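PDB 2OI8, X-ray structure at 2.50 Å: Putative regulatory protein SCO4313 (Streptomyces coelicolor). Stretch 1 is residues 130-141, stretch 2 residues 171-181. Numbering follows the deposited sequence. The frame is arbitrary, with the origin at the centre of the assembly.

Stretch 1 130-141: ETMAVIVDACAA
Stretch 2 (171-181) SALHRALSFWS

This contact is an apolar packing of two helices from one chain, crossing steeply and held by side-chain fit, with no hydrogen bond between them. Residues 130-138 and 171-181 are helical, with phi/psi near -60/-45 through most of both segments; Cys139 has phi/psi -58/-7, and Ala140 (-86/73) is loop. The axes approach to 8.3 Å, and their N-to-C directions make an angle of 124°, so the helices run more nearly antiparallel than parallel. Contacts bury 612 Å², summed over both sides.

Two alanines set the register. Val136 CA lies 5.3 Å from Ala176 CA, and Cys139 CA lies 5.0 Å from Ala172 CA; both alanines direct CB toward the first helix, and such small side chains permit this close backbone approach. Ala176 CB meets Ile135 CG2 at 3.6 Å and Val136 CG2 at 3.8 Å. Cys139 (chi1 m, -71°) sits low against the second backbone: its CB is 3.4 Å from Ala172 O, and its SG is 3.3 Å from Arg175 CG and 3.5 Å from Ala176 N. Ala176 N already donates to Ala172 O (2.9 Å), a bond within the second helix.

Val136 (t) also places CG1 3.6 Å from CD2 of Leu173 (m, t), whose CB points away although its side-chain end comes nearer. Ile135 (m, m) extends CD1 to 3.6 Å from Phe179 CE1, with Phe179 chi1 t.

Toward the start of stretch 1, selenomethionine Met132 (chi1 -96°, chi2 -91°, chi3 -80°) brings CE within 3.2 Å of Leu177 CD2, a tight apolar approach. Met132 CG lies over one face of the Trp180 ring, and Met132 SE is 4.6 Å from the centroid of the five-membered ring formed by Trp180 CG, CD1, NE1, CE2 and CD2, 19° off the normal. Thr131 CG2 reaches Trp180 CH2 at 3.7 Å, with Trp180 at chi1 -160° and chi2 -126°.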

ATOM      1  N   GLU A 130       7.808   4.003 -17.616  1.00 43.83           N
ATOM      2  CA  GLU A 130       9.263   4.002 -17.767  1.00 43.15           C
ATOM      3  C   GLU A 130       9.821   2.813 -16.994  1.00 42.52           C
ATOM      4  O   GLU A 130      10.341   1.865 -17.591  1.00 42.65           O
ATOM      5  CB  GLU A 130       9.873   5.326 -17.266  1.00 42.95           C
ATOM      6  N   THR A 131       9.674   2.869 -15.673  1.00 41.48           N
ATOM      7  CA  THR A 131       9.967   1.754 -14.783  1.00 40.78           C
ATOM      8  C   THR A 131       9.430   0.408 -15.338  1.00 40.12           C
ATOM      9  O   THR A 131      10.161  -0.590 -15.384  1.00 40.29           O
ATOM     10  CB  THR A 131       9.400   2.041 -13.355  1.00 40.90           C
ATOM     11  OG1 THR A 131       9.885   3.309 -12.882  1.00 41.32           O
ATOM     12  CG2 THR A 131       9.799   0.964 -12.368  1.00 40.30           C
HETATM   13  N   MSE A 132       8.175   0.394 -15.787  1.00 38.87           N
HETATM   14  CA  MSE A 132       7.540  -0.840 -16.256  1.00 37.68           C
HETATM   15  C   MSE A 132       8.041  -1.398 -17.590  1.00 35.77           C
HETATM   16  O   MSE A 132       7.983  -2.602 -17.815  1.00 35.46           O
HETATM   17  CB  MSE A 132       6.020  -0.696 -16.237  1.00 38.53           C
HETATM   18  CG  MSE A 132       5.414  -1.262 -14.950  1.00 41.42           C
HETATM   19 SE   MSE A 132       4.940  -3.158 -15.170  1.00 49.92          SE
HETATM   20  CE  MSE A 132       3.265  -2.869 -16.112  1.00 48.19           C
ATOM     21  N   ALA A 133       8.548  -0.536 -18.461  1.00 33.69           N
ATOM     22  CA  ALA A 133       9.190  -1.001 -19.685  1.00 31.74           C
ATOM     23  C   ALA A 133      10.372  -1.946 -19.384  1.00 30.30           C
ATOM     24  O   ALA A 133      10.545  -2.968 -20.054  1.00 29.74           O
ATOM     25  CB  ALA A 133       9.638   0.188 -20.528  1.00 31.90           C
ATOM     26  N   VAL A 134      11.156  -1.607 -18.358  1.00 28.58           N
ATOM     27  CA  VAL A 134      12.340  -2.378 -17.982  1.00 26.98           C
ATOM     28  C   VAL A 134      11.961  -3.786 -17.552  1.00 26.25           C
ATOM     29  O   VAL A 134      12.564  -4.747 -18.009  1.00 26.66           O
ATOM     30  CB  VAL A 134      13.162  -1.697 -16.856  1.00 26.91           C
ATOM     31  CG1 VAL A 134      14.385  -2.524 -16.510  1.00 26.20           C
ATOM     32  CG2 VAL A 134      13.590  -0.294 -17.260  1.00 26.51           C
ATOM     33  N   ILE A 135      10.962  -3.907 -16.683  1.00 25.00           N
ATOM     34  CA  ILE A 135      10.503  -5.219 -16.206  1.00 24.18           C
ATOM     35  C   ILE A 135      10.061  -6.101 -17.370  1.00 24.17           C
ATOM     36  O   ILE A 135      10.400  -7.295 -17.451  1.00 23.80           O
ATOM     37  CB  ILE A 135       9.296  -5.109 -15.208  1.00 23.87           C
ATOM     38  CG1 ILE A 135       9.594  -4.159 -14.042  1.00 23.18           C
ATOM     39  CG2 ILE A 135       8.839  -6.498 -14.736  1.00 22.05           C
ATOM     40  CD1 ILE A 135      10.938  -4.393 -13.382  1.00 23.04           C
ATOM     41  N   VAL A 136       9.268  -5.499 -18.252  1.00 24.18           N
ATOM     42  CA  VAL A 136       8.801  -6.181 -19.445  1.00 24.19           C
ATOM     43  C   VAL A 136      10.024  -6.689 -20.199  1.00 24.42           C
ATOM     44  O   VAL A 136      10.099  -7.884 -20.530  1.00 24.65           O
ATOM     45  CB  VAL A 136       7.934  -5.260 -20.332  1.00 24.08           C
ATOM     46  CG1 VAL A 136       7.607  -5.943 -21.639  1.00 23.38           C
ATOM     47  CG2 VAL A 136       6.646  -4.865 -19.601  1.00 23.43           C
ATOM     48  N   ASP A 137      10.988  -5.789 -20.427  1.00 24.22           N
ATOM     49  CA  ASP A 137      12.235  -6.139 -21.100  1.00 24.10           C
ATOM     50  C   ASP A 137      12.774  -7.456 -20.563  1.00 24.70           C
ATOM     51  O   ASP A 137      12.950  -8.404 -21.327  1.00 24.53           O
ATOM     52  CB  ASP A 137      13.282  -5.026 -20.958  1.00 23.69           C
ATOM     53  CG  ASP A 137      12.970  -3.808 -21.813  1.00 21.89           C
ATOM     54  OD1 ASP A 137      12.000  -3.842 -22.608  1.00 19.05           O
ATOM     55  OD2 ASP A 137      13.705  -2.803 -21.683  1.00 19.83           O
ATOM     56  N   ALA A 138      12.982  -7.526 -19.246  1.00 25.55           N
ATOM     57  CA  ALA A 138      13.503  -8.743 -18.614  1.00 26.39           C
ATOM     58  C   ALA A 138      12.625  -9.974 -18.872  1.00 27.14           C
ATOM     59  O   ALA A 138      13.137 -11.025 -19.298  1.00 27.63           O
ATOM     60  CB  ALA A 138      13.742  -8.538 -17.130  1.00 25.85           C
ATOM     61  N   CYS A 139      11.313  -9.833 -18.673  1.00 27.58           N
ATOM     62  CA  CYS A 139      10.376 -10.950 -18.862  1.00 28.10           C
ATOM     63  C   CYS A 139      10.376 -11.580 -20.265  1.00 28.47           C
ATOM     64  O   CYS A 139       9.695 -12.585 -20.482  1.00 28.40           O
ATOM     65  CB  CYS A 139       8.960 -10.552 -18.447  1.00 28.13           C
ATOM     66  SG  CYS A 139       8.759 -10.358 -16.653  1.00 28.51           S
ATOM     67  N   ALA A 140      11.114 -10.973 -21.199  1.00 28.72           N
ATOM     68  CA  ALA A 140      11.528 -11.640 -22.435  1.00 29.32           C
ATOM     69  C   ALA A 140      12.844 -12.400 -22.145  1.00 29.63           C
ATOM     70  O   ALA A 140      13.949 -11.984 -22.574  1.00 29.20           O
ATOM     71  CB  ALA A 140      11.694 -10.632 -23.573  1.00 29.15           C
ATOM     72  N   ALA A 141      12.701 -13.513 -21.400  1.00 30.05           N
ATOM     73  CA  ALA A 141      13.819 -14.213 -20.758  1.00 30.14           C
ATOM     74  C   ALA A 141      13.962 -15.630 -21.281  1.00 30.25           C
ATOM     75  O   ALA A 141      12.968 -16.331 -21.478  1.00 30.56           O
ATOM     76  CB  ALA A 141      13.620 -14.235 -19.237  1.00 30.18           C
ATOM     77  N   SER A 171       2.300 -13.182 -22.447  1.00 27.01           N
ATOM     78  CA  SER A 171       2.712 -13.893 -21.221  1.00 26.84           C
ATOM     79  C   SER A 171       3.844 -13.178 -20.491  1.00 26.61           C
ATOM     80  O   SER A 171       3.906 -13.195 -19.254  1.00 26.58           O
ATOM     81  CB  SER A 171       3.085 -15.349 -21.498  1.00 26.75           C
ATOM     82  OG  SER A 171       3.925 -15.463 -22.624  1.00 27.26           O
ATOM     83  N   ALA A 172       4.717 -12.534 -21.264  1.00 26.48           N
ATOM     84  CA  ALA A 172       5.777 -11.703 -20.706  1.00 25.98           C
ATOM     85  C   ALA A 172       5.188 -10.482 -20.024  1.00 25.84           C
ATOM     86  O   ALA A 172       5.679 -10.066 -18.978  1.00 26.17           O
ATOM     87  CB  ALA A 172       6.766 -11.294 -21.790  1.00 25.95           C
ATOM     88  N   LEU A 173       4.131  -9.905 -20.596  1.00 25.62           N
ATOM     89  CA  LEU A 173       3.478  -8.754 -19.955  1.00 25.37           C
ATOM     90  C   LEU A 173       2.773  -9.198 -18.676  1.00 25.42           C
ATOM     91  O   LEU A 173       2.803  -8.495 -17.658  1.00 25.96           O
ATOM     92  CB  LEU A 173       2.480  -8.046 -20.880  1.00 25.14           C
ATOM     93  CG  LEU A 173       2.860  -7.480 -22.255  1.00 25.12           C
ATOM     94  CD1 LEU A 173       1.789  -6.502 -22.737  1.00 24.52           C
ATOM     95  CD2 LEU A 173       4.216  -6.811 -22.248  1.00 24.61           C
ATOM     96  N   HIS A 174       2.143 -10.368 -18.741  1.00 25.22           N
ATOM     97  CA  HIS A 174       1.500 -10.988 -17.589  1.00 24.94           C
ATOM     98  C   HIS A 174       2.519 -11.233 -16.466  1.00 24.80           C
ATOM     99  O   HIS A 174       2.298 -10.851 -15.303  1.00 24.26           O
ATOM    100  CB  HIS A 174       0.855 -12.303 -18.014  1.00 25.05           C
ATOM    101  CG  HIS A 174       0.104 -12.993 -16.918  1.00 25.14           C
ATOM    102  ND1 HIS A 174       0.165 -12.592 -15.600  1.00 24.19           N
ATOM    103  CD2 HIS A 174      -0.687 -14.091 -16.939  1.00 24.25           C
ATOM    104  CE1 HIS A 174      -0.567 -13.403 -14.858  1.00 24.68           C
ATOM    105  NE2 HIS A 174      -1.092 -14.323 -15.649  1.00 25.05           N
ATOM    106  N   ARG A 175       3.639 -11.855 -16.820  1.00 24.20           N
ATOM    107  CA  ARG A 175       4.722 -12.029 -15.870  1.00 24.10           C
ATOM    108  C   ARG A 175       5.190 -10.694 -15.265  1.00 23.57           C
ATOM    109  O   ARG A 175       5.359 -10.593 -14.053  1.00 23.75           O
ATOM    110  CB  ARG A 175       5.882 -12.754 -16.525  1.00 24.49           C
ATOM    111  CG  ARG A 175       7.050 -12.946 -15.595  1.00 25.97           C
ATOM    112  CD  ARG A 175       8.094 -13.776 -16.270  1.00 28.60           C
ATOM    113  NE  ARG A 175       7.586 -15.116 -16.513  1.00 29.77           N
ATOM    114  CZ  ARG A 175       8.317 -16.205 -16.341  1.00 31.69           C
ATOM    115  NH1 ARG A 175       9.579 -16.084 -15.926  1.00 32.92           N
ATOM    116  NH2 ARG A 175       7.796 -17.405 -16.568  1.00 30.98           N
ATOM    117  N   ALA A 176       5.394  -9.671 -16.098  1.00 22.93           N
ATOM    118  CA  ALA A 176       5.797  -8.336 -15.604  1.00 22.00           C
ATOM    119  C   ALA A 176       4.826  -7.738 -14.567  1.00 21.40           C
ATOM    120  O   ALA A 176       5.233  -7.218 -13.525  1.00 21.72           O
ATOM    121  CB  ALA A 176       5.993  -7.370 -16.769  1.00 21.80           C
ATOM    122  N   LEU A 177       3.538  -7.802 -14.870  1.00 21.02           N
ATOM    123  CA  LEU A 177       2.495  -7.336 -13.955  1.00 19.88           C
ATOM    124  C   LEU A 177       2.513  -8.123 -12.638  1.00 18.93           C
ATOM    125  O   LEU A 177       2.378  -7.535 -11.589  1.00 19.32           O
ATOM    126  CB  LEU A 177       1.123  -7.422 -14.645  1.00 20.15           C
ATOM    127  CG  LEU A 177       0.930  -6.518 -15.869  1.00 19.02           C
ATOM    128  CD1 LEU A 177      -0.375  -6.809 -16.532  1.00 19.34           C
ATOM    129  CD2 LEU A 177       0.991  -5.058 -15.475  1.00 18.24           C
ATOM    130  N   SER A 178       2.720  -9.439 -12.712  1.00 18.10           N
ATOM    131  CA  SER A 178       2.865 -10.321 -11.537  1.00 17.26           C
ATOM    132  C   SER A 178       4.080 -10.028 -10.660  1.00 16.53           C
ATOM    133  O   SER A 178       4.012 -10.123  -9.429  1.00 16.46           O
ATOM    134  CB  SER A 178       2.927 -11.784 -11.965  1.00 17.20           C
ATOM    135  OG  SER A 178       1.629 -12.311 -12.123  1.00 17.87           O
ATOM    136  N   PHE A 179       5.194  -9.714 -11.299  1.00 15.26           N
ATOM    137  CA  PHE A 179       6.392  -9.284 -10.597  1.00 14.53           C
ATOM    138  C   PHE A 179       6.068  -7.989  -9.831  1.00 14.13           C
ATOM    139  O   PHE A 179       6.317  -7.866  -8.634  1.00 13.66           O
ATOM    140  CB  PHE A 179       7.494  -9.109 -11.658  1.00 14.18           C
ATOM    141  CG  PHE A 179       8.765  -8.468 -11.170  1.00 13.41           C
ATOM    142  CD1 PHE A 179       8.865  -7.088 -11.049  1.00 12.01           C
ATOM    143  CD2 PHE A 179       9.893  -9.246 -10.916  1.00 13.59           C
ATOM    144  CE1 PHE A 179      10.037  -6.499 -10.631  1.00 12.50           C
ATOM    145  CE2 PHE A 179      11.081  -8.660 -10.504  1.00 12.79           C
ATOM    146  CZ  PHE A 179      11.153  -7.285 -10.365  1.00 13.21           C
ATOM    147  N   TRP A 180       5.496  -7.029 -10.543  1.00 13.87           N
ATOM    148  CA  TRP A 180       5.128  -5.746  -9.975  1.00 13.65           C
ATOM    149  C   TRP A 180       4.233  -5.927  -8.735  1.00 13.15           C
ATOM    150  O   TRP A 180       4.525  -5.408  -7.658  1.00 13.37           O
ATOM    151  CB  TRP A 180       4.395  -4.942 -11.044  1.00 13.90           C
ATOM    152  CG  TRP A 180       4.336  -3.480 -10.829  1.00 14.09           C
ATOM    153  CD1 TRP A 180       3.216  -2.705 -10.809  1.00 14.32           C
ATOM    154  CD2 TRP A 180       5.436  -2.601 -10.630  1.00 13.80           C
ATOM    155  NE1 TRP A 180       3.548  -1.398 -10.600  1.00 13.46           N
ATOM    156  CE2 TRP A 180       4.907  -1.302 -10.482  1.00 13.83           C
ATOM    157  CE3 TRP A 180       6.823  -2.781 -10.557  1.00 15.82           C
ATOM    158  CZ2 TRP A 180       5.719  -0.170 -10.278  1.00 14.66           C
ATOM    159  CZ3 TRP A 180       7.640  -1.645 -10.341  1.00 15.50           C
ATOM    160  CH2 TRP A 180       7.075  -0.364 -10.204  1.00 14.44           C
ATOM    161  N   SER A 181       3.158  -6.691  -8.879  1.00 12.06           N
ATOM    162  CA  SER A 181       2.160  -6.724  -7.830  1.00 11.04           C
ATOM    163  C   SER A 181       2.621  -7.603  -6.699  1.00 10.13           C
ATOM    164  O   SER A 181       2.480  -7.226  -5.557  1.00 10.76           O
ATOM    165  CB  SER A 181       0.829  -7.199  -8.377  1.00 10.30           C
ATOM    166  OG  SER A 181       0.982  -8.534  -8.790  1.00 11.59           O
TER